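Local coordinates for protein geranylgeranyl pyrophosphate synthase (Corynebacterium glutamicum, PDB 3LMD) that probably condenses isopentenyl diphosphate with an allylic diphosphate to build long-chain prenyl diphosphates, with magnesium as cofactor, at residues 257-261 / 262-266; 270-273 / 274-277; 280-283 / 284-288; 297-300 / 301-305. One frame throughout, in Å; residues are numbered along the deposited sequence. Where two conformers were deposited one is given.

Contact 1: 257-261 / 262-266; sequences GTDLR and EGVFT
Asp259 O accepts from Val264 N at 3.0 Å and takes a weak second bond from Glu262 N at 3.1 Å. The neighbouring carbonyl, Leu260 O, receives Gly263 N at 2.8 Å. Gly263 has a positive phi of 85°, and with two bonds returning into the last turn this is a Schellman motif closing the short helix 258-262. That phi leaves no room for a beta carbon beside the carbonyl of Glu262, which accounts for glycine here. The side chains follow the reversal: Asp259 CB comes alongside Val264 CB at 4.2 Å, while Leu260 CD2 approaches Phe265 CD1 to 4.0 Å, neither over the face of the ring nor at its edge; the two side chains cross at about a right angle. Farther along, Asp259 OD2 lies 3.7 Å from Thr266 CG2, and a water donates to Asp259 OD2 at 2.8 Å and accepts from Thr266 OG1 at 2.5 Å. Thr266 OG1 sits between its backbone N and carbonyl carbon (chi1 60°), which presents the hydroxyl to that water. In the second shell, Asp244 of helix 219-246 accepts from Asp259 N, and Leu260 packs on Val300, Leu301 and Leu304 of helix 294-306.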
ATOM      1  N   GLY A 257      26.120  -5.335  20.560  1.00 63.77           N
ATOM      2  CA  GLY A 257      26.121  -6.293  19.443  1.00 57.10           C
ATOM      3  C   GLY A 257      24.785  -7.009  19.220  1.00 65.18           C
ATOM      4  O   GLY A 257      24.728  -8.240  19.050  1.00 61.21           O
ATOM      5  N   THR A 258      23.697  -6.244  19.193  1.00 60.55           N
ATOM      6  CA  THR A 258      22.364  -6.843  19.112  1.00 63.78           C
ATOM      7  C   THR A 258      22.008  -7.427  17.723  1.00 59.07           C
ATOM      8  O   THR A 258      21.244  -8.389  17.635  1.00 60.05           O
ATOM      9  CB  THR A 258      21.277  -5.869  19.643  1.00 66.53           C
ATOM     10  OG1 THR A 258      20.978  -4.885  18.650  1.00 71.45           O
ATOM     11  CG2 THR A 258      21.773  -5.162  20.907  1.00 67.77           C
ATOM     12  N   ASP A 259      22.572  -6.869  16.648  1.00 55.15           N
ATOM     13  CA  ASP A 259      22.402  -7.449  15.294  1.00 55.66           C
ATOM     14  C   ASP A 259      22.933  -8.894  15.237  1.00 54.14           C
ATOM     15  O   ASP A 259      22.311  -9.795  14.655  1.00 54.01           O
ATOM     16  CB  ASP A 259      23.134  -6.612  14.225  1.00 54.69           C
ATOM     17  CG  ASP A 259      22.460  -5.272  13.937  1.00 57.40           C
ATOM     18  OD1 ASP A 259      21.218  -5.224  13.951  1.00 57.97           O
ATOM     19  OD2 ASP A 259      23.177  -4.266  13.675  1.00 56.49           O
ATOM     20  N   LEU A 260      24.104  -9.108  15.825  1.00 53.44           N
ATOM     21  CA  LEU A 260      24.716 -10.439  15.817  1.00 59.76           C
ATOM     22  C   LEU A 260      23.787 -11.524  16.346  1.00 61.22           C
ATOM     23  O   LEU A 260      23.627 -12.571  15.714  1.00 66.85           O
ATOM     24  CB  LEU A 260      26.009 -10.436  16.631  1.00 54.34           C
ATOM     25  CG  LEU A 260      27.157  -9.714  15.944  1.00 54.29           C
ATOM     26  CD1 LEU A 260      28.306  -9.491  16.919  1.00 56.11           C
ATOM     27  CD2 LEU A 260      27.594 -10.521  14.735  1.00 45.81           C
ATOM     28  N   ARG A 261      23.196 -11.279  17.514  1.00 67.91           N
ATOM     29  CA  ARG A 261      22.275 -12.236  18.137  1.00 72.59           C
ATOM     30  C   ARG A 261      21.168 -12.676  17.170  1.00 73.50           C
ATOM     31  O   ARG A 261      20.795 -13.851  17.123  1.00 74.27           O
ATOM     32  CB  ARG A 261      21.675 -11.636  19.414  1.00 73.56           C
ATOM     33  CG  ARG A 261      22.721 -11.113  20.398  1.00 73.26           C
ATOM     34  CD  ARG A 261      22.088 -10.619  21.695  1.00 75.85           C
ATOM     35  NE  ARG A 261      23.067 -10.082  22.643  1.00 73.65           N
ATOM     36  CZ  ARG A 261      23.619 -10.783  23.634  1.00 76.69           C
ATOM     37  NH1 ARG A 261      23.305 -12.062  23.811  1.00 72.26           N
ATOM     38  NH2 ARG A 261      24.495 -10.208  24.448  1.00 73.50           N
ATOM     39  N   GLU A 262      20.668 -11.727  16.384  1.00 71.43           N
ATOM     40  CA  GLU A 262      19.620 -11.998  15.402  1.00 69.27           C
ATOM     41  C   GLU A 262      20.093 -12.832  14.226  1.00 64.07           C
ATOM     42  O   GLU A 262      19.277 -13.390  13.498  1.00 65.06           O
ATOM     43  CB  GLU A 262      19.084 -10.686  14.839  1.00 71.37           C
ATOM     44  CG  GLU A 262      19.014  -9.556  15.837  1.00 80.44           C
ATOM     45  CD  GLU A 262      17.617  -9.349  16.363  1.00 86.35           C
ATOM     46  OE1 GLU A 262      16.932 -10.361  16.626  1.00 88.97           O
ATOM     47  OE2 GLU A 262      17.205  -8.177  16.503  1.00 88.21           O
ATOM     48  N   GLY A 263      21.403 -12.898  14.007  1.00 58.62           N
ATOM     49  CA  GLY A 263      21.909 -13.504  12.774  1.00 48.40           C
ATOM     50  C   GLY A 263      21.930 -12.482  11.644  1.00 44.00           C
ATOM     51  O   GLY A 263      21.977 -12.844  10.462  1.00 45.10           O
ATOM     52  N   VAL A 264      21.877 -11.197  12.012  1.00 46.22           N
ATOM     53  CA  VAL A 264      22.041 -10.092  11.046  1.00 46.45           C
ATOM     54  C   VAL A 264      23.516  -9.615  11.041  1.00 38.68           C
ATOM     55  O   VAL A 264      23.967  -8.984  11.997  1.00 44.07           O
ATOM     56  CB  VAL A 264      21.106  -8.894  11.378  1.00 46.57           C
ATOM     57  CG1 VAL A 264      21.284  -7.781  10.374  1.00 42.78           C
ATOM     58  CG2 VAL A 264      19.629  -9.340  11.422  1.00 51.05           C
ATOM     59  N   PHE A 265      24.250  -9.953   9.985  1.00 39.32           N
ATOM     60  CA  PHE A 265      25.667  -9.592   9.860  1.00 38.91           C
ATOM     61  C   PHE A 265      25.809  -8.371   8.951  1.00 30.82           C
ATOM     62  O   PHE A 265      25.649  -8.474   7.748  1.00 32.11           O
ATOM     63  CB  PHE A 265      26.471 -10.738   9.246  1.00 36.44           C
ATOM     64  CG  PHE A 265      26.264 -12.055   9.929  1.00 39.29           C
ATOM     65  CD1 PHE A 265      26.146 -12.119  11.308  1.00 37.16           C
ATOM     66  CD2 PHE A 265      26.194 -13.220   9.188  1.00 43.80           C
ATOM     67  CE1 PHE A 265      25.942 -13.337  11.945  1.00 47.62           C
ATOM     68  CE2 PHE A 265      26.009 -14.438   9.804  1.00 48.83           C
ATOM     69  CZ  PHE A 265      25.874 -14.501  11.182  1.00 35.75           C
ATOM     70  N   THR A 266      26.136  -7.237   9.545  1.00 29.92           N
ATOM     71  CA  THR A 266      26.281  -5.992   8.792  1.00 28.89           C
ATOM     72  C   THR A 266      27.703  -5.822   8.216  1.00 33.18           C
ATOM     73  O   THR A 266      28.570  -6.662   8.410  1.00 29.29           O
ATOM     74  CB  THR A 266      25.933  -4.826   9.706  1.00 31.41           C
ATOM     75  OG1 THR A 266      26.835  -4.833  10.821  1.00 29.97           O
ATOM     76  CG2 THR A 266      24.478  -5.013  10.257  1.00 30.23           C
TER
HETATM   77  O   HOH W   1      25.900  -4.156  13.084  1.00 36.24           O

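Contact 2: 270-273 / 274-277; sequences LYAL and REDT
Tyr271 and Arg274 lie side by side and point the same way, but they do not stack: the ring and guanidinium planes are 67° apart. Arg274 has two conformers, and in the one described a bend at chi3 (66°) turns a guanidinium face to the rim of the ring, with Tyr271 CE1 3.7 Å from Arg274 NH1. The exposed arginine end, tentative for that reason, is the loose side, and waters line it: one donates to Tyr271 O at 2.6 Å and accepts weakly from Arg274 NE. A second donates to Glu275 OE2 at 2.5 Å and weakly to Tyr271 O. The tight side is the backbone, where Arg274 N reaches Tyr271 O and Glu275 N reaches Ala272 O, each at 3.1 Å. Ala272, buried, packs on Leu283 of the next helix, and the Tyr271 ring on Ile189 and Ala312. Glu275 is held at both carboxylate oxygens: Gly308 N bonds OE2, and Thr277 OG1 donates to the anti lone pair of Glu275 OE1 at 3.2 Å. Both backbone bonds span three residues, a 3-10-like turn where the chain passes from helix 267-274 toward Thr277, the N-cap of helix 278-286, whose OG1 bonds Gly280 N.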
ATOM      1  N   LEU A 270      30.727  -8.643   7.615  1.00 27.20           N
ATOM      2  CA  LEU A 270      30.880  -9.280   6.315  1.00 26.75           C
ATOM      3  C   LEU A 270      32.310  -9.104   5.797  1.00 30.26           C
ATOM      4  O   LEU A 270      32.872 -10.004   5.192  1.00 25.49           O
ATOM      5  CB  LEU A 270      29.900  -8.694   5.287  1.00 23.61           C
ATOM      6  CG  LEU A 270      28.422  -8.886   5.698  1.00 25.96           C
ATOM      7  CD1 LEU A 270      27.491  -8.079   4.746  1.00 29.11           C
ATOM      8  CD2 LEU A 270      28.099 -10.378   5.662  1.00 31.13           C
ATOM      9  N   TYR A 271      32.881  -7.926   5.984  1.00 27.75           N
ATOM     10  CA  TYR A 271      34.297  -7.733   5.611  1.00 26.79           C
ATOM     11  C   TYR A 271      35.231  -8.684   6.404  1.00 23.57           C
ATOM     12  O   TYR A 271      36.130  -9.320   5.818  1.00 27.36           O
ATOM     13  CB  TYR A 271      34.693  -6.292   5.885  1.00 30.71           C
ATOM     14  CG  TYR A 271      34.353  -5.340   4.754  1.00 29.78           C
ATOM     15  CD1 TYR A 271      34.676  -5.640   3.431  1.00 37.87           C
ATOM     16  CD2 TYR A 271      33.746  -4.138   5.015  1.00 30.11           C
ATOM     17  CE1 TYR A 271      34.379  -4.745   2.405  1.00 41.48           C
ATOM     18  CE2 TYR A 271      33.441  -3.245   3.996  1.00 34.30           C
ATOM     19  CZ  TYR A 271      33.758  -3.553   2.707  1.00 38.30           C
ATOM     20  OH  TYR A 271      33.459  -2.636   1.722  1.00 39.08           O
ATOM     21  N   ALA A 272      35.004  -8.786   7.712  1.00 24.58           N
ATOM     22  CA  ALA A 272      35.840  -9.649   8.581  1.00 30.19           C
ATOM     23  C   ALA A 272      35.719 -11.102   8.152  1.00 33.62           C
ATOM     24  O   ALA A 272      36.711 -11.824   8.092  1.00 26.80           O
ATOM     25  CB  ALA A 272      35.457  -9.481  10.060  1.00 28.85           C
ATOM     26  N   LEU A 273      34.503 -11.529   7.816  1.00 28.12           N
ATOM     27  CA  LEU A 273      34.272 -12.905   7.305  1.00 29.57           C
ATOM     28  C   LEU A 273      35.005 -13.266   6.013  1.00 30.54           C
ATOM     29  O   LEU A 273      35.120 -14.448   5.666  1.00 36.77           O
ATOM     30  CB  LEU A 273      32.746 -13.139   7.084  1.00 28.39           C
ATOM     31  CG  LEU A 273      31.961 -13.405   8.358  1.00 35.45           C
ATOM     32  CD1 LEU A 273      30.429 -13.274   8.091  1.00 32.84           C
ATOM     33  CD2 LEU A 273      32.307 -14.785   8.927  1.00 29.81           C
ATOM     34  N   ARG A 274      35.458 -12.253   5.283  1.00 27.61           N
ATOM     35  CA  ARG A 274      36.132 -12.419   3.996  0.50 30.96           C
ATOM     36  C   ARG A 274      37.649 -12.607   4.203  1.00 30.89           C
ATOM     37  O   ARG A 274      38.351 -13.047   3.315  1.00 29.64           O
ATOM     38  CB  ARG A 274      35.860 -11.169   3.136  0.50 34.53           C
ATOM     39  CG  ARG A 274      36.175 -11.260   1.643  0.50 45.63           C
ATOM     40  CD  ARG A 274      35.853  -9.929   0.922  0.50 43.72           C
ATOM     41  NE  ARG A 274      36.743  -8.853   1.368  0.50 47.01           N
ATOM     42  CZ  ARG A 274      36.720  -7.589   0.942  0.50 47.10           C
ATOM     43  NH1 ARG A 274      35.840  -7.174   0.029  0.50 35.55           N
ATOM     44  NH2 ARG A 274      37.601  -6.732   1.440  0.50 47.38           N
ATOM     45  N   GLU A 275      38.142 -12.277   5.386  1.00 31.01           N
ATOM     46  CA  GLU A 275      39.610 -12.202   5.583  1.00 28.25           C
ATOM     47  C   GLU A 275      40.291 -13.541   5.580  1.00 30.71           C
ATOM     48  O   GLU A 275      39.799 -14.497   6.195  1.00 30.08           O
ATOM     49  CB  GLU A 275      39.952 -11.510   6.898  1.00 26.91           C
ATOM     50  CG  GLU A 275      39.606 -10.048   6.960  1.00 29.29           C
ATOM     51  CD  GLU A 275      39.955  -9.488   8.357  1.00 31.68           C
ATOM     52  OE1 GLU A 275      40.655 -10.176   9.153  1.00 40.08           O
ATOM     53  OE2 GLU A 275      39.529  -8.388   8.635  1.00 35.13           O
ATOM     54  N   ASP A 276      41.457 -13.586   4.931  1.00 30.56           N
ATOM     55  CA  ASP A 276      42.270 -14.799   4.942  1.00 34.52           C
ATOM     56  C   ASP A 276      43.279 -14.735   6.083  1.00 27.39           C
ATOM     57  O   ASP A 276      44.514 -14.707   5.876  1.00 30.18           O
ATOM     58  CB  ASP A 276      42.967 -15.022   3.597  1.00 32.96           C
ATOM     59  CG  ASP A 276      43.697 -16.373   3.529  1.00 43.05           C
ATOM     60  OD1 ASP A 276      43.476 -17.239   4.410  1.00 38.52           O
ATOM     61  OD2 ASP A 276      44.510 -16.550   2.605  1.00 50.60           O
ATOM     62  N   THR A 277      42.737 -14.710   7.293  1.00 27.73           N
ATOM     63  CA  THR A 277      43.537 -14.589   8.493  1.00 27.01           C
ATOM     64  C   THR A 277      42.960 -15.566   9.500  1.00 28.91           C
ATOM     65  O   THR A 277      41.865 -16.105   9.292  1.00 29.69           O
ATOM     66  CB  THR A 277      43.350 -13.204   9.087  1.00 27.50           C
ATOM     67  OG1 THR A 277      41.952 -13.037   9.396  1.00 26.79           O
ATOM     68  CG2 THR A 277      43.842 -12.090   8.129  1.00 25.92           C
TER
HETATM   69  O   HOH W   2      38.479  -7.020   6.807  1.00 36.74           O
HETATM   70  O   HOH W   3      37.757  -8.277   4.059  1.00 39.88           O

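Contact 3: 280-283 / 284-288; sequences GAEL and RDILT
Leu283 and Leu287 run side by side in the same direction, their ends meeting where Leu283 CD2 is 4.1 Å from Leu287 CD1. Glu282 and Ile286 make a second such pair: Ile286 CD1 rests 3.9 Å from Glu282 CG, against the methylene part of an extended glutamate. The glutamate's CG stands anti to its backbone nitrogen (chi1 -172°), whereas Ile286 places CG1 beside its own nitrogen, and these different torsions, with the one-turn spacing, bring the two chains alongside. Arg284 behaves differently. Bent at chi3 (-69°), it curls back along the helix and lays one guanidinium face over the backbone of the preceding turn, with Gly280 O 3.5 Å from Arg284 NH2 and Ala281 CA 3.5 Å from Arg284 NH1. The approach from above gives no hydrogen bond between that carbonyl and the guanidinium. Gly280 O instead takes Arg284 N at 2.9 Å. A beta carbon on Gly280 would lie very near Arg284 NH2, so the bare backbone there makes room for the flat group. Leu287 N to Leu283 O, at 2.8 Å, completes the helical bonds as the chain leaves helix 278-286, and Leu287 then centres an inverse gamma turn. Both leucines pack on Leu273 of helix 267-274. The polar ends have partners outside this helix: Glu282 OE2 bonds His299 NE2, and Arg284 NH2 donates to the carbonyls of Leu273 and Glu275. A positive group among these carbonyls, at the C-terminal end of helix 267-274 and just after it, would probably be favoured electrostatically, tying that terminus to this helix.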
ATOM      1  N   GLY A 280      39.584 -14.283  10.582  1.00 26.25           N
ATOM      2  CA  GLY A 280      38.576 -14.528   9.545  1.00 28.00           C
ATOM      3  C   GLY A 280      38.114 -15.981   9.556  1.00 31.32           C
ATOM      4  O   GLY A 280      36.917 -16.284   9.454  1.00 29.51           O
ATOM      5  N   ALA A 281      39.067 -16.900   9.677  1.00 29.80           N
ATOM      6  CA  ALA A 281      38.732 -18.331   9.704  1.00 29.69           C
ATOM      7  C   ALA A 281      37.872 -18.708  10.898  1.00 32.76           C
ATOM      8  O   ALA A 281      36.920 -19.502  10.776  1.00 34.58           O
ATOM      9  CB  ALA A 281      40.035 -19.216   9.636  1.00 31.74           C
ATOM     10  N   GLU A 282      38.186 -18.139  12.056  1.00 27.09           N
ATOM     11  CA  GLU A 282      37.461 -18.453  13.266  1.00 32.29           C
ATOM     12  C   GLU A 282      36.043 -17.869  13.231  1.00 37.34           C
ATOM     13  O   GLU A 282      35.094 -18.497  13.701  1.00 34.62           O
ATOM     14  CB  GLU A 282      38.183 -17.944  14.526  1.00 31.99           C
ATOM     15  CG  GLU A 282      37.489 -18.475  15.794  1.00 42.05           C
ATOM     16  CD  GLU A 282      38.231 -18.198  17.094  1.00 53.72           C
ATOM     17  OE1 GLU A 282      39.364 -17.656  17.074  1.00 41.58           O
ATOM     18  OE2 GLU A 282      37.662 -18.530  18.154  1.00 46.53           O
ATOM     19  N   LEU A 283      35.911 -16.666  12.680  1.00 31.56           N
ATOM     20  CA  LEU A 283      34.597 -16.048  12.465  1.00 35.74           C
ATOM     21  C   LEU A 283      33.739 -16.854  11.488  1.00 31.67           C
ATOM     22  O   LEU A 283      32.534 -17.036  11.731  1.00 35.87           O
ATOM     23  CB  LEU A 283      34.735 -14.580  11.984  1.00 30.89           C
ATOM     24  CG  LEU A 283      35.135 -13.554  13.046  1.00 30.30           C
ATOM     25  CD1 LEU A 283      35.527 -12.216  12.389  1.00 34.12           C
ATOM     26  CD2 LEU A 283      34.022 -13.321  14.065  1.00 30.60           C
ATOM     27  N   ARG A 284      34.330 -17.325  10.399  1.00 33.99           N
ATOM     28  CA  ARG A 284      33.595 -18.167   9.446  1.00 35.13           C
ATOM     29  C   ARG A 284      33.093 -19.447  10.133  1.00 42.86           C
ATOM     30  O   ARG A 284      31.967 -19.881   9.908  1.00 43.44           O
ATOM     31  CB  ARG A 284      34.420 -18.511   8.201  1.00 33.86           C
ATOM     32  CG  ARG A 284      34.634 -17.337   7.206  1.00 27.42           C
ATOM     33  CD  ARG A 284      35.330 -17.748   5.891  1.00 35.23           C
ATOM     34  NE  ARG A 284      36.748 -18.135   6.068  1.00 32.08           N
ATOM     35  CZ  ARG A 284      37.771 -17.285   6.151  1.00 38.66           C
ATOM     36  NH1 ARG A 284      39.004 -17.746   6.306  1.00 34.47           N
ATOM     37  NH2 ARG A 284      37.572 -15.975   6.079  1.00 27.92           N
ATOM     38  N   ASP A 285      33.937 -20.040  10.967  1.00 40.15           N
ATOM     39  CA  ASP A 285      33.548 -21.200  11.758  1.00 47.17           C
ATOM     40  C   ASP A 285      32.373 -20.908  12.693  1.00 48.51           C
ATOM     41  O   ASP A 285      31.442 -21.698  12.800  1.00 46.15           O
ATOM     42  CB  ASP A 285      34.732 -21.687  12.583  1.00 47.18           C
ATOM     43  CG  ASP A 285      34.476 -23.035  13.217  1.00 63.67           C
ATOM     44  OD1 ASP A 285      34.032 -23.954  12.494  1.00 57.14           O
ATOM     45  OD2 ASP A 285      34.719 -23.172  14.436  1.00 63.10           O
ATOM     46  N   ILE A 286      32.422 -19.778  13.386  1.00 43.29           N
ATOM     47  CA  ILE A 286      31.401 -19.469  14.367  1.00 44.73           C
ATOM     48  C   ILE A 286      30.081 -18.944  13.790  1.00 52.39           C
ATOM     49  O   ILE A 286      29.007 -19.341  14.250  1.00 51.60           O
ATOM     50  CB  ILE A 286      31.916 -18.489  15.426  1.00 42.28           C
ATOM     51  CG1 ILE A 286      33.119 -19.102  16.160  1.00 49.38           C
ATOM     52  CG2 ILE A 286      30.780 -18.109  16.391  1.00 40.76           C
ATOM     53  CD1 ILE A 286      33.851 -18.137  17.128  1.00 42.12           C
ATOM     54  N   LEU A 287      30.159 -18.066  12.789  1.00 46.12           N
ATOM     55  CA  LEU A 287      28.997 -17.276  12.345  1.00 52.93           C
ATOM     56  C   LEU A 287      28.192 -17.948  11.249  1.00 57.41           C
ATOM     57  O   LEU A 287      28.204 -17.512  10.097  1.00 62.07           O
ATOM     58  CB  LEU A 287      29.433 -15.897  11.856  1.00 44.09           C
ATOM     59  CG  LEU A 287      29.962 -14.967  12.942  1.00 44.04           C
ATOM     60  CD1 LEU A 287      30.362 -13.631  12.331  1.00 44.22           C
ATOM     61  CD2 LEU A 287      28.922 -14.765  14.016  1.00 42.69           C
ATOM     62  N   THR A 288      27.500 -18.988  11.631  1.00 60.50           N
ATOM     63  CA  THR A 288      26.734 -19.795  10.721  1.00 64.42           C
ATOM     64  C   THR A 288      25.254 -19.441  10.885  1.00 69.62           C
ATOM     65  O   THR A 288      24.417 -19.925  10.156  1.00 71.38           O
ATOM     66  CB  THR A 288      26.883 -21.243  11.082  1.00 58.42           C
ATOM     67  OG1 THR A 288      26.707 -21.382  12.483  1.00 58.53           O
ATOM     68  CG2 THR A 288      28.216 -21.714  10.729  1.00 59.14           C
TER

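Contact 4: 297-300 / 301-305; sequences VNHV and LELLS
Val300 O accepts from Leu304 N at 2.8 Å, and the N-H...O angle of 170° makes the bond close to straight. It belongs to the alpha-helical pattern of helix 294-306, one of the helices of an all-helical trans-prenyl synthase fold. Leu301 N to Val297 O (2.9 Å) and Glu302 N to Asn298 O (3.0 Å) continue it. On the apolar side of the helix, the four-residue spacing sets a valine beside a leucine twice: Val300 CG1 touches Leu304 CD1 at 3.8 Å, and Val297 CG1 touches Leu301 CD1 at 3.9 Å, each pair side by side and pointing the same way. Leu260 of helix 258-262 packs on all of Val300, Leu301 and Leu304. Toward the surface, with CG anti to the backbone nitrogen (chi1 179°), the His299 ring lies beside Leu303. Glu282 OE2 is hydrogen-bonded to His299 NE2, which would help fix the ring's rotation. Glu302 and Ser305 contribute to a calcium site observed for this protein, though no ion is bound to this chain; Glu302 bends at chi2, and its OE2 has a weak bond from Gln306. Over one His299 face, toward its rim, Leu303 CD1 makes a CH-pi contact, 4.1 Å from the ring centroid and 26° off the ring normal.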
ATOM      1  N   VAL A 297      28.544 -14.439  21.714  1.00 52.86           N
ATOM      2  CA  VAL A 297      28.422 -13.076  21.210  1.00 53.42           C
ATOM      3  C   VAL A 297      29.640 -12.246  21.597  1.00 53.92           C
ATOM      4  O   VAL A 297      30.266 -11.610  20.742  1.00 52.22           O
ATOM      5  CB  VAL A 297      27.138 -12.381  21.723  1.00 51.41           C
ATOM      6  CG1 VAL A 297      27.216 -10.879  21.505  1.00 46.54           C
ATOM      7  CG2 VAL A 297      25.918 -12.968  21.037  1.00 53.56           C
ATOM      8  N   ASN A 298      29.970 -12.259  22.886  1.00 47.71           N
ATOM      9  CA  ASN A 298      31.125 -11.556  23.399  1.00 49.00           C
ATOM     10  C   ASN A 298      32.431 -11.976  22.691  1.00 41.95           C
ATOM     11  O   ASN A 298      33.296 -11.147  22.419  1.00 44.38           O
ATOM     12  CB  ASN A 298      31.245 -11.789  24.906  1.00 56.64           C
ATOM     13  CG  ASN A 298      32.322 -10.941  25.543  1.00 73.31           C
ATOM     14  OD1 ASN A 298      32.305  -9.713  25.437  1.00 89.36           O
ATOM     15  ND2 ASN A 298      33.267 -11.588  26.218  1.00 82.03           N
ATOM     16  N   HIS A 299      32.570 -13.264  22.413  1.00 43.94           N
ATOM     17  CA  HIS A 299      33.782 -13.777  21.799  1.00 43.74           C
ATOM     18  C   HIS A 299      33.850 -13.260  20.351  1.00 41.36           C
ATOM     19  O   HIS A 299      34.890 -12.808  19.894  1.00 39.36           O
ATOM     20  CB  HIS A 299      33.804 -15.313  21.853  1.00 47.65           C
ATOM     21  CG  HIS A 299      35.021 -15.927  21.226  1.00 39.75           C
ATOM     22  ND1 HIS A 299      36.303 -15.542  21.558  1.00 43.39           N
ATOM     23  CD2 HIS A 299      35.149 -16.896  20.288  1.00 39.40           C
ATOM     24  CE1 HIS A 299      37.171 -16.243  20.845  1.00 42.75           C
ATOM     25  NE2 HIS A 299      36.496 -17.070  20.063  1.00 45.76           N
ATOM     26  N   VAL A 300      32.726 -13.312  19.647  1.00 40.86           N
ATOM     27  CA  VAL A 300      32.636 -12.749  18.301  1.00 37.73           C
ATOM     28  C   VAL A 300      32.964 -11.250  18.263  1.00 41.33           C
ATOM     29  O   VAL A 300      33.756 -10.805  17.430  1.00 35.36           O
ATOM     30  CB  VAL A 300      31.270 -13.004  17.669  1.00 45.21           C
ATOM     31  CG1 VAL A 300      31.166 -12.277  16.308  1.00 35.90           C
ATOM     32  CG2 VAL A 300      31.058 -14.489  17.500  1.00 37.09           C
ATOM     33  N   LEU A 301      32.372 -10.475  19.167  1.00 39.75           N
ATOM     34  CA  LEU A 301      32.697  -9.051  19.265  1.00 41.83           C
ATOM     35  C   LEU A 301      34.192  -8.831  19.514  1.00 43.19           C
ATOM     36  O   LEU A 301      34.773  -7.864  19.041  1.00 35.46           O
ATOM     37  CB  LEU A 301      31.887  -8.380  20.384  1.00 40.47           C
ATOM     38  CG  LEU A 301      30.375  -8.230  20.153  1.00 44.21           C
ATOM     39  CD1 LEU A 301      29.652  -7.823  21.452  1.00 49.74           C
ATOM     40  CD2 LEU A 301      30.078  -7.231  19.030  1.00 40.20           C
ATOM     41  N   GLU A 302      34.822  -9.711  20.281  1.00 39.37           N
ATOM     42  CA  GLU A 302      36.272  -9.589  20.480  1.00 37.27           C
ATOM     43  C   GLU A 302      37.036  -9.904  19.197  1.00 32.10           C
ATOM     44  O   GLU A 302      37.930  -9.143  18.805  1.00 34.57           O
ATOM     45  CB  GLU A 302      36.757 -10.497  21.630  1.00 44.04           C
ATOM     46  CG  GLU A 302      38.234 -10.360  21.946  1.00 51.85           C
ATOM     47  CD  GLU A 302      38.657  -8.914  22.201  1.00 68.26           C
ATOM     48  OE1 GLU A 302      37.928  -8.200  22.928  1.00 75.69           O
ATOM     49  OE2 GLU A 302      39.723  -8.492  21.681  1.00 62.75           O
ATOM     50  N   LEU A 303      36.684 -11.005  18.526  1.00 30.20           N
ATOM     51  CA  LEU A 303      37.279 -11.325  17.227  1.00 31.70           C
ATOM     52  C   LEU A 303      37.112 -10.169  16.207  1.00 31.55           C
ATOM     53  O   LEU A 303      38.049  -9.798  15.520  1.00 28.08           O
ATOM     54  CB  LEU A 303      36.644 -12.608  16.663  1.00 24.56           C
ATOM     55  CG  LEU A 303      37.006 -13.895  17.440  1.00 31.43           C
ATOM     56  CD1 LEU A 303      36.172 -15.056  16.923  1.00 31.21           C
ATOM     57  CD2 LEU A 303      38.485 -14.195  17.256  1.00 33.22           C
ATOM     58  N   LEU A 304      35.912  -9.616  16.119  1.00 28.91           N
ATOM     59  CA  LEU A 304      35.669  -8.474  15.218  1.00 25.29           C
ATOM     60  C   LEU A 304      36.604  -7.305  15.538  1.00 23.19           C
ATOM     61  O   LEU A 304      37.168  -6.702  14.632  1.00 27.63           O
ATOM     62  CB  LEU A 304      34.178  -8.043  15.314  1.00 27.44           C
ATOM     63  CG  LEU A 304      33.237  -9.056  14.659  1.00 33.36           C
ATOM     64  CD1 LEU A 304      31.761  -8.767  15.013  1.00 30.98           C
ATOM     65  CD2 LEU A 304      33.433  -9.036  13.152  1.00 33.21           C
ATOM     66  N   SER A 305      36.837  -7.017  16.823  1.00 26.91           N
ATOM     67  CA  SER A 305      37.751  -5.938  17.171  1.00 27.96           C
ATOM     68  C   SER A 305      39.207  -6.267  16.811  1.00 34.09           C
ATOM     69  O   SER A 305      40.041  -5.369  16.689  1.00 35.93           O
ATOM     70  CB  SER A 305      37.623  -5.530  18.657  1.00 33.50           C
ATOM     71  OG  SER A 305      38.362  -6.425  19.484  1.00 41.35           O
TER

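The four contacts follow one another along the chain, each closing before the next opens, at helices 258-262, 267-274, 278-286 and 294-306 and the loops that follow the first two. All lie on the same side of the chain's centre. Contacts 2 and 3 have the closest centres, about 9 Å apart, and contacts 1 and 2 the most distant, about 16 Å. Every pair touches: apolar side chains join contact 4 to contacts 1 and 2, while contact 3 adds polar bonds to contacts 2 and 4. Four short helices thus form one compact cluster; its last helix, 294-306, carries Glu302 and Ser305, which bind calcium in a structure of this protein though no ion is bound to this chain.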